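Local coordinates for foldase protein PrsA (Streptococcus pneumoniae, PDB 5TVL) that acts as a foldase that helps secreted proteins fold outside the cell after translocation, and probably catalyses cis-trans isomerisation of peptidyl-prolyl bonds, at the interface of chains A and B and the interface of chains A and C. Sequence-based numbering; all coordinates share one arbitrary frame. Chains: chain A/B/C, Foldase protein PrsA.

Contact 1: the interface of chains A and B. Residues chain A 25, 28; chain B 107, 110.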
# COMPACT_ATOMS: atom_id res chain seq x y z
N PRO A 25 -5.44 13.43 -24.56
CA PRO A 25 -5.34 13.28 -23.09
C PRO A 25 -3.90 13.26 -22.56
O PRO A 25 -3.58 13.96 -21.60
CB PRO A 25 -6.02 11.93 -22.83
CG PRO A 25 -6.94 11.72 -23.97
CD PRO A 25 -6.38 12.46 -25.15
N GLN A 28 -2.40 16.70 -22.65
CA GLN A 28 -2.94 17.53 -21.57
C GLN A 28 -2.26 17.24 -20.22
O GLN A 28 -2.10 18.15 -19.40
CB GLN A 28 -4.46 17.34 -21.46
CG GLN A 28 -5.22 17.88 -22.66
CD GLN A 28 -6.68 17.49 -22.68
OE1 GLN A 28 -7.14 16.70 -21.85
NE2 GLN A 28 -7.43 18.05 -23.62
N GLU B 107 -11.49 12.48 -16.28
CA GLU B 107 -10.05 12.79 -16.26
C GLU B 107 -9.22 11.68 -15.61
O GLU B 107 -8.13 11.35 -16.09
CB GLU B 107 -9.78 14.12 -15.54
CG GLU B 107 -10.40 15.35 -16.21
CD GLU B 107 -9.91 15.59 -17.63
OE1 GLU B 107 -8.72 15.32 -17.93
OE2 GLU B 107 -10.71 16.07 -18.47
N LYS B 110 -9.25 8.90 -18.23
CA LYS B 110 -8.30 9.35 -19.27
C LYS B 110 -6.85 9.12 -18.86
O LYS B 110 -6.06 8.58 -19.64
CB LYS B 110 -8.51 10.83 -19.59
CG LYS B 110 -9.60 11.11 -20.61
CD LYS B 110 -9.97 12.59 -20.65
CE LYS B 110 -9.92 13.16 -22.05
NZ LYS B 110 -10.63 14.46 -22.15
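The N-terminal turn of helix 25-44 in chain A meets helix 106-115 of chain B, with A:Pro25 and A:Gln28 facing the side chain of B:Lys110. The main evidence for contact is apolar: the ring carbon CG of A:Pro25 lies 3.8 Å from CE of B:Lys110, a van der Waals separation. CB of A:Pro25 follows at 4.2 Å from CE of B:Lys110. The lysine chain runs roughly perpendicular to the proline side chain, so its terminal methylene crosses the outer edge of the ring. B:Lys110 hides 37 Å² here and A:Pro25 29 Å², which makes this pair the main part of a small patch of 93 Å².

The lysine has CG on the side of its backbone N, opposite the carbonyl carbon (chi1 -85°), and a kink at chi3 (127°) lets CE reach the proline while the ammonium group carries on past it. A:Gln28 extends from one turn further along the chain A helix, and its amide oxygen lies off to the side of the lysine amine, not ahead of it. The separation from NZ of B:Lys110 to OE1 of A:Gln28 is 4.2 Å, too long for a hydrogen bond and a distance at which any attraction would be weak and long-range. B:Glu107, one turn before the lysine, hides 5 Å² and is peripheral; its carboxylate probably adds negative potential near the ammonium group. The whole interface has two-fold symmetry and repeats this patch with the chains exchanged, although the structure alone does not establish a dimer in the cell. On the edge of the patch, the carboxylate oxygen OE1 of B:Glu107 stands 4.4 Å from the amide oxygen OE1 of A:Gln28.

Contact 2: the interface of chains A and C. Residues chain A 31, 34-35, 38; chain C 7, 10-12.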
# COMPACT_ATOMS: atom_id res chain seq x y z
N LEU A 31 1.18 19.20 -20.12
CA LEU A 31 1.06 20.60 -19.69
C LEU A 31 0.83 20.69 -18.18
O LEU A 31 1.36 21.59 -17.52
CB LEU A 31 -0.07 21.33 -20.41
CG LEU A 31 -0.12 22.85 -20.19
CD1 LEU A 31 1.01 23.55 -20.93
CD2 LEU A 31 -1.46 23.41 -20.62
N MET A 34 4.23 19.96 -16.60
CA MET A 34 5.06 21.16 -16.76
C MET A 34 4.67 22.25 -15.76
O MET A 34 5.53 22.97 -15.27
CB MET A 34 4.98 21.71 -18.19
CG MET A 34 5.73 20.90 -19.23
SD MET A 34 5.34 21.43 -20.91
CE MET A 34 6.20 23.00 -20.98
N THR A 35 3.37 22.37 -15.49
CA THR A 35 2.86 23.34 -14.51
C THR A 35 3.27 22.99 -13.08
O THR A 35 3.73 23.86 -12.34
CB THR A 35 1.32 23.46 -14.59
OG1 THR A 35 0.94 23.78 -15.93
CG2 THR A 35 0.81 24.54 -13.65
N LYS A 38 7.09 23.70 -12.59
CA LYS A 38 7.42 25.13 -12.42
C LYS A 38 7.08 25.69 -11.04
O LYS A 38 7.86 26.45 -10.46
CB LYS A 38 6.76 26.00 -13.50
CG LYS A 38 7.50 26.03 -14.82
CD LYS A 38 6.99 27.15 -15.71
CE LYS A 38 7.73 27.20 -17.04
NZ LYS A 38 9.12 27.71 -16.90
N MET C 7 1.30 32.16 -14.26
CA MET C 7 1.33 32.09 -12.79
C MET C 7 2.17 33.27 -12.27
O MET C 7 2.51 34.17 -13.04
CB MET C 7 1.90 30.74 -12.36
CG MET C 7 3.38 30.55 -12.68
SD MET C 7 3.83 28.81 -12.84
CE MET C 7 3.25 28.48 -14.50
N ASP C 10 5.98 33.85 -13.96
CA ASP C 10 6.33 32.84 -14.97
C ASP C 10 5.15 32.53 -15.89
O ASP C 10 4.00 32.79 -15.55
CB ASP C 10 6.82 31.55 -14.29
CG ASP C 10 7.83 30.78 -15.13
OD1 ASP C 10 7.80 30.86 -16.37
OD2 ASP C 10 8.68 30.08 -14.53
N VAL C 11 5.47 31.99 -17.06
CA VAL C 11 4.47 31.45 -18.00
C VAL C 11 4.97 30.17 -18.66
O VAL C 11 6.18 29.93 -18.73
CB VAL C 11 4.09 32.47 -19.11
CG1 VAL C 11 3.28 33.62 -18.54
CG2 VAL C 11 5.33 32.99 -19.84
N ILE C 12 4.04 29.35 -19.13
CA ILE C 12 4.33 28.25 -20.06
C ILE C 12 3.74 28.65 -21.41
O ILE C 12 2.54 28.94 -21.50
CB ILE C 12 3.73 26.90 -19.60
CG1 ILE C 12 4.30 26.51 -18.24
CG2 ILE C 12 4.03 25.80 -20.63
CD1 ILE C 12 3.62 25.32 -17.60
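A:Lys38 and C:Ile12 bury most of the surface, 77 and 72 Å², where helix 25-44 of chain A receives strands 5-7 and 10-13 of chain C. C:Ile12 lies against several helix residues and divides its branches among them. The CG2 methyl of C:Ile12 meets CE of A:Met34 at 3.6 Å and CD1 of A:Leu31 at 3.8 Å. The other branch carries CD1 of C:Ile12 to 3.7 Å from CA of A:Thr35. The hydroxyl OG1 of A:Thr35 is turned back along its own helix and gives its hydrogen to the carbonyl O of A:Leu31 at 2.7 Å, while OG1 of A:Thr35 still touches CD1 of C:Ile12 at 3.5 Å.

A:Lys38 passes over the strand residues with its aliphatic chain: CE packs 3.7 Å from CG1 of C:Ile12, and CB borders SD of C:Met7. A final bend (chi4 -72°) swings the ammonium group to C:Asp10. The salt bridge is long, 3.4 Å from NZ of A:Lys38 to OD2 of C:Asp10, and its hydrogen bonds to both carboxylate oxygens are weak. C:Asp10 is steadied from within its chain, because OD1 accepts a hydrogen bond from the backbone N of C:Val11 through its anti lone pair at 2.7 Å, though with a bent geometry (124° at H). The site thus fastens the N-terminal strands of one PrsA copy to a helix of another, a link that may support self-association.

Helix 25-44 of chain A serves both interfaces: its first turn provides contact 1, and the following turns provide contact 2. The C-alpha centres of the two lie about 18 Å apart, and they have no residue in common. One helix therefore touches two different neighbouring copies, chain B through helix 106-115 and chain C through the N-terminal strands. Of the two patches considered, that of contact 2 is the larger. Since each interface is two-fold symmetric, their combination could build the deposited four-copy assembly, but the structure alone does not show that this assembly forms in the cell.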